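Local coordinates for protein LEOA (Escherichia coli, PDB 4AUR) that probably binds and hydrolyses GTP as a bacterial dynamin of enterotoxigenic strains, with a GTPase domain joined to a long helical stalk, at residues L296-E301 with E404-G409; V300-E305 with T397-S402. All coordinates share one frame; numbering follows the deposited sequence.

Overall arrangement
From the N terminus two helices (3-30 and 38-51) precede the mixed sheet of the probable GTPase domain; after the sheet the chain becomes almost wholly helical, and helix 275-343 carries the first segment of both contacts. Contact 1 (296-301 with 404-409) and contact 2 (300-305 with 397-402) share Val300 and Glu301, and their centres lie about 8 Å apart. Beyond them the chain runs on through helix 275-343 and helix 351-359 and returns along helix 368-408, so each contact closes a long, mostly helical excursion. The 300-305/397-402 loop nests inside the 296-301/404-409 loop, the order expected of an antiparallel helix pair. An apolar cluster and a lysine-to-carbonyl hydrogen bond thus join the same two helices.

Contact 1 of 2, residues L296-E301 with E404-G409; sequences LNTFVE and ESFLSG
Phe299 and Leu407 form the buried half of this contact, and the interaction is wholly apolar. Leu407 lies against one face of the Phe299 ring: its CD2 sits 4.0 Å from the ring centroid in a CH-pi contact, 22° from the ring normal and offset toward the rim. The other methyl, CD1, reaches Phe299 CE1 at 3.7 Å, so both branches of the leucine rest on the aromatic ring. Phe299 carries CG anti to its backbone N (chi1 163°), which extends the ring toward helix 368-408.

A second aromatic, Phe406, packs beside this pair, on the more exposed side. Its ring meets the opposing helix obliquely, with CZ 3.6 Å from Thr298 CB and CE2 3.9 Å from Phe299 CB; Thr298 CG2 also lies near the CZ and CE1 end of the ring, the two side chains crossing at about a right angle. The Thr298 hydroxyl bonds within its own helix to the carbonyl of Asp294, which leaves the carbon side to do the packing.

Ile437 and Leu433 of helix 430-447 and Ile549 of helix 547-567 extend this apolar layer. With the segment axes antiparallel (169°) and 10.6 Å apart, large side chains bridge the two backbones, and cohesion here rests on van der Waals contact and burial.

Contact 2 of 2, residues V300-E305 with T397-S402; sequences VEKNDE and TRQLSS
Lys302 reaches across to helix 368-408 and donates a hydrogen bond from NZ to the backbone carbonyl of Gln399, 3.1 Å from its O. The ammonium approaches at a C=O...N angle of 125°, tilted 31° from the carbonyl plane. Its NZ also comes within 2.9 Å of Ser402 OG, and more loosely within 3.6 Å of Gln399 OE1. The extended lysine chain (chi1 to chi3) carries CE to the serine, and the bend at chi4 (48°) swings NZ toward the Gln399 carbonyl.

Next outward, Ser402 OG hydrogen-bonds to the same carbonyl, lying 2.8 Å from Gln399 O. Lysine and serine reach this oxygen from opposite faces of its plane, so two donors grip it, with a further weak bond from Ser403 OG, and the hydroxyl is held close to the ammonium. Lys302 is itself steadied by a salt bridge from NZ to Asp306, which probably balances much of its charge.

This is a polar surface contact between helices 275-343 and 368-408. Gln399 and Leu400 pack further along the former, on Phe310, while Thr397 and Leu400 touch helix 430-447, and Val300 on the facing segment contacts helix 547-567.

Contact 1 of 2, residues L296-E301 with E404-G409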
loop_
_atom_site.group_PDB
_atom_site.type_symbol
_atom_site.label_atom_id
_atom_site.label_comp_id
_atom_site.label_asym_id
_atom_site.label_seq_id
_atom_site.Cartn_x
_atom_site.Cartn_y
_atom_site.Cartn_z
ATOM N N LEU A 296 -1.598 -0.728 -5.668
ATOM C CA LEU A 296 -2.671 -1.112 -6.606
ATOM C C LEU A 296 -4.028 -0.570 -6.185
ATOM O O LEU A 296 -4.778 -0.132 -7.039
ATOM C CB LEU A 296 -2.775 -2.621 -6.790
ATOM C CG LEU A 296 -3.880 -3.099 -7.708
ATOM C CD1 LEU A 296 -3.693 -2.486 -9.075
ATOM C CD2 LEU A 296 -3.914 -4.591 -7.845
ATOM N N ASN A 297 -4.338 -0.585 -4.897
ATOM C CA ASN A 297 -5.619 -0.081 -4.425
ATOM C C ASN A 297 -5.756 1.397 -4.741
ATOM O O ASN A 297 -6.807 1.836 -5.148
ATOM C CB ASN A 297 -5.816 -0.287 -2.885
ATOM C CG ASN A 297 -5.879 -1.762 -2.445
ATOM O OD1 ASN A 297 -5.596 -2.063 -1.291
ATOM N ND2 ASN A 297 -6.246 -2.676 -3.336
ATOM N N THR A 298 -4.687 2.155 -4.512
ATOM C CA THR A 298 -4.668 3.574 -4.782
ATOM C C THR A 298 -5.006 3.815 -6.235
ATOM O O THR A 298 -5.709 4.758 -6.562
ATOM C CB THR A 298 -3.285 4.205 -4.537
ATOM O OG1 THR A 298 -2.876 4.010 -3.189
ATOM C CG2 THR A 298 -3.321 5.701 -4.797
ATOM N N PHE A 299 -4.503 2.967 -7.115
ATOM C CA PHE A 299 -4.707 3.186 -8.528
ATOM C C PHE A 299 -6.116 2.842 -8.895
ATOM O O PHE A 299 -6.733 3.554 -9.628
ATOM C CB PHE A 299 -3.767 2.369 -9.424
ATOM C CG PHE A 299 -4.255 2.308 -10.835
ATOM C CD1 PHE A 299 -4.287 3.461 -11.604
ATOM C CD2 PHE A 299 -4.796 1.168 -11.350
ATOM C CE1 PHE A 299 -4.797 3.457 -12.886
ATOM C CE2 PHE A 299 -5.324 1.157 -12.618
ATOM C CZ PHE A 299 -5.320 2.299 -13.392
ATOM N N VAL A 300 -6.606 1.722 -8.403
ATOM C CA VAL A 300 -7.913 1.232 -8.789
ATOM C C VAL A 300 -8.985 2.080 -8.172
ATOM O O VAL A 300 -10.018 2.265 -8.777
ATOM C CB VAL A 300 -8.140 -0.206 -8.337
ATOM C CG1 VAL A 300 -9.551 -0.671 -8.687
ATOM C CG2 VAL A 300 -7.093 -1.123 -8.942
ATOM N N GLU A 301 -8.757 2.586 -6.969
ATOM C CA GLU A 301 -9.730 3.466 -6.346
ATOM C C GLU A 301 -9.818 4.762 -7.167
ATOM O O GLU A 301 -10.864 5.080 -7.704
ATOM C CB GLU A 301 -9.373 3.707 -4.876
ATOM C CG GLU A 301 -9.747 5.067 -4.289
ATOM C CD GLU A 301 -8.588 5.668 -3.480
ATOM O OE1 GLU A 301 -7.614 6.210 -4.099
ATOM O OE2 GLU A 301 -8.646 5.570 -2.228
ATOM N N GLU A 404 -1.625 8.050 -15.201
ATOM C CA GLU A 404 -0.413 7.676 -15.919
ATOM C C GLU A 404 0.798 7.918 -15.035
ATOM O O GLU A 404 1.699 7.087 -14.925
ATOM C CB GLU A 404 -0.267 8.514 -17.190
ATOM C CG GLU A 404 1.091 8.335 -17.880
ATOM C CD GLU A 404 1.528 9.499 -18.780
ATOM O OE1 GLU A 404 0.960 10.633 -18.696
ATOM O OE2 GLU A 404 2.472 9.260 -19.581
ATOM N N SER A 405 0.798 9.090 -14.413
ATOM C CA SER A 405 1.911 9.593 -13.630
ATOM C C SER A 405 2.055 8.849 -12.307
ATOM O O SER A 405 3.143 8.745 -11.785
ATOM C CB SER A 405 1.693 11.097 -13.411
ATOM O OG SER A 405 2.592 11.665 -12.492
ATOM N N PHE A 406 0.955 8.340 -11.760
ATOM C CA PHE A 406 1.015 7.521 -10.568
ATOM C C PHE A 406 1.669 6.197 -10.939
ATOM O O PHE A 406 2.703 5.825 -10.367
ATOM C CB PHE A 406 -0.365 7.286 -9.980
ATOM C CG PHE A 406 -0.361 6.358 -8.797
ATOM C CD1 PHE A 406 0.022 6.807 -7.550
ATOM C CD2 PHE A 406 -0.724 5.033 -8.930
ATOM C CE1 PHE A 406 0.046 5.948 -6.456
ATOM C CE2 PHE A 406 -0.724 4.190 -7.839
ATOM C CZ PHE A 406 -0.327 4.640 -6.612
ATOM N N LEU A 407 1.083 5.521 -11.927
ATOM C CA LEU A 407 1.613 4.268 -12.458
ATOM C C LEU A 407 3.041 4.346 -12.984
ATOM O O LEU A 407 3.710 3.339 -13.038
ATOM C CB LEU A 407 0.725 3.746 -13.574
ATOM C CG LEU A 407 -0.706 3.350 -13.224
ATOM C CD1 LEU A 407 -1.441 3.033 -14.501
ATOM C CD2 LEU A 407 -0.771 2.137 -12.342
ATOM N N SER A 408 3.525 5.513 -13.390
ATOM C CA SER A 408 4.890 5.587 -13.922
ATOM C C SER A 408 5.905 5.536 -12.801
ATOM O O SER A 408 7.022 5.060 -13.008
ATOM C CB SER A 408 5.093 6.866 -14.739
ATOM O OG SER A 408 4.390 6.816 -15.972
ATOM N N GLY A 409 5.508 6.029 -11.622
ATOM C CA GLY A 409 6.357 6.049 -10.431
ATOM C C GLY A 409 6.347 4.774 -9.608
ATOM O O GLY A 409 6.967 4.715 -8.546
#

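Contact 2 of 2, residues V300-E305 with T397-S402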
loop_
_atom_site.group_PDB
_atom_site.type_symbol
_atom_site.label_atom_id
_atom_site.label_comp_id
_atom_site.label_asym_id
_atom_site.label_seq_id
_atom_site.Cartn_x
_atom_site.Cartn_y
_atom_site.Cartn_z
ATOM N N VAL A 300 -6.606 1.722 -8.403
ATOM C CA VAL A 300 -7.913 1.232 -8.789
ATOM C C VAL A 300 -8.985 2.080 -8.172
ATOM O O VAL A 300 -10.018 2.265 -8.777
ATOM C CB VAL A 300 -8.140 -0.206 -8.337
ATOM C CG1 VAL A 300 -9.551 -0.671 -8.687
ATOM C CG2 VAL A 300 -7.093 -1.123 -8.942
ATOM N N GLU A 301 -8.757 2.586 -6.969
ATOM C CA GLU A 301 -9.730 3.466 -6.346
ATOM C C GLU A 301 -9.818 4.762 -7.167
ATOM O O GLU A 301 -10.864 5.080 -7.704
ATOM C CB GLU A 301 -9.373 3.707 -4.876
ATOM C CG GLU A 301 -9.747 5.067 -4.289
ATOM C CD GLU A 301 -8.588 5.668 -3.480
ATOM O OE1 GLU A 301 -7.614 6.210 -4.099
ATOM O OE2 GLU A 301 -8.646 5.570 -2.228
ATOM N N LYS A 302 -8.707 5.475 -7.290
ATOM C CA LYS A 302 -8.645 6.670 -8.119
ATOM C C LYS A 302 -9.270 6.500 -9.494
ATOM O O LYS A 302 -9.952 7.373 -9.956
ATOM C CB LYS A 302 -7.194 7.089 -8.301
ATOM C CG LYS A 302 -6.957 8.021 -9.476
ATOM C CD LYS A 302 -5.698 8.864 -9.321
ATOM C CE LYS A 302 -5.338 9.595 -10.627
ATOM N NZ LYS A 302 -6.451 10.329 -11.322
ATOM N N ASN A 303 -8.994 5.393 -10.168
ATOM C CA ASN A 303 -9.514 5.173 -11.510
ATOM C C ASN A 303 -10.987 4.966 -11.504
ATOM O O ASN A 303 -11.642 5.360 -12.429
ATOM C CB ASN A 303 -8.868 3.963 -12.192
ATOM C CG ASN A 303 -9.205 3.874 -13.685
ATOM O OD1 ASN A 303 -9.857 2.938 -14.136
ATOM N ND2 ASN A 303 -8.750 4.861 -14.458
ATOM N N ASP A 304 -11.498 4.328 -10.465
ATOM C CA ASP A 304 -12.915 4.058 -10.345
ATOM C C ASP A 304 -13.639 5.369 -10.036
ATOM O O ASP A 304 -14.737 5.599 -10.509
ATOM C CB ASP A 304 -13.139 3.021 -9.239
ATOM C CG ASP A 304 -14.514 2.344 -9.312
ATOM O OD1 ASP A 304 -15.266 2.589 -10.280
ATOM O OD2 ASP A 304 -14.840 1.550 -8.392
ATOM N N GLU A 305 -12.996 6.243 -9.274
ATOM C CA GLU A 305 -13.603 7.490 -8.857
ATOM C C GLU A 305 -13.605 8.505 -9.999
ATOM O O GLU A 305 -14.584 9.234 -10.180
ATOM C CB GLU A 305 -12.887 8.029 -7.616
ATOM C CG GLU A 305 -13.121 7.152 -6.385
ATOM C CD GLU A 305 -12.155 7.409 -5.217
ATOM O OE1 GLU A 305 -11.155 8.154 -5.400
ATOM O OE2 GLU A 305 -12.396 6.847 -4.106
ATOM N N THR A 397 -8.740 14.838 -19.330
ATOM C CA THR A 397 -7.359 14.759 -19.753
ATOM C C THR A 397 -6.431 15.014 -18.580
ATOM O O THR A 397 -5.386 14.414 -18.484
ATOM C CB THR A 397 -7.134 15.719 -20.947
ATOM O OG1 THR A 397 -7.598 15.068 -22.130
ATOM C CG2 THR A 397 -5.692 16.131 -21.126
ATOM N N ARG A 398 -6.805 15.872 -17.659
ATOM C CA ARG A 398 -5.938 16.083 -16.512
ATOM C C ARG A 398 -5.846 14.837 -15.600
ATOM O O ARG A 398 -4.767 14.483 -15.123
ATOM C CB ARG A 398 -6.373 17.322 -15.711
ATOM C CG ARG A 398 -5.683 17.419 -14.361
ATOM C CD ARG A 398 -5.653 18.811 -13.749
ATOM N NE ARG A 398 -4.605 18.859 -12.723
ATOM C CZ ARG A 398 -4.237 19.946 -12.055
ATOM N NH1 ARG A 398 -4.836 21.113 -12.279
ATOM N NH2 ARG A 398 -3.262 19.861 -11.154
ATOM N N GLN A 399 -6.983 14.200 -15.352
ATOM C CA GLN A 399 -7.071 13.063 -14.446
ATOM C C GLN A 399 -6.436 11.782 -15.011
ATOM O O GLN A 399 -5.779 11.032 -14.297
ATOM C CB GLN A 399 -8.537 12.786 -14.136
ATOM C CG GLN A 399 -9.213 13.876 -13.353
ATOM C CD GLN A 399 -8.352 14.415 -12.240
ATOM O OE1 GLN A 399 -7.825 13.674 -11.422
ATOM N NE2 GLN A 399 -8.220 15.726 -12.198
ATOM N N LEU A 400 -6.658 11.534 -16.295
ATOM C CA LEU A 400 -5.988 10.440 -16.997
ATOM C C LEU A 400 -4.485 10.575 -16.876
ATOM O O LEU A 400 -3.764 9.587 -16.733
ATOM C CB LEU A 400 -6.340 10.479 -18.471
ATOM C CG LEU A 400 -7.760 10.113 -18.793
ATOM C CD1 LEU A 400 -7.934 10.068 -20.297
ATOM C CD2 LEU A 400 -8.112 8.783 -18.160
ATOM N N SER A 401 -4.009 11.806 -16.959
ATOM C CA SER A 401 -2.598 12.043 -16.909
ATOM C C SER A 401 -2.049 11.841 -15.523
ATOM O O SER A 401 -0.879 11.546 -15.384
ATOM C CB SER A 401 -2.279 13.438 -17.430
ATOM O OG SER A 401 -2.544 13.466 -18.821
ATOM N N SER A 402 -2.866 12.011 -14.493
ATOM C CA SER A 402 -2.356 11.817 -13.136
ATOM C C SER A 402 -2.380 10.336 -12.747
ATOM O O SER A 402 -1.693 9.938 -11.829
ATOM C CB SER A 402 -3.131 12.651 -12.122
ATOM O OG SER A 402 -4.481 12.270 -12.146
#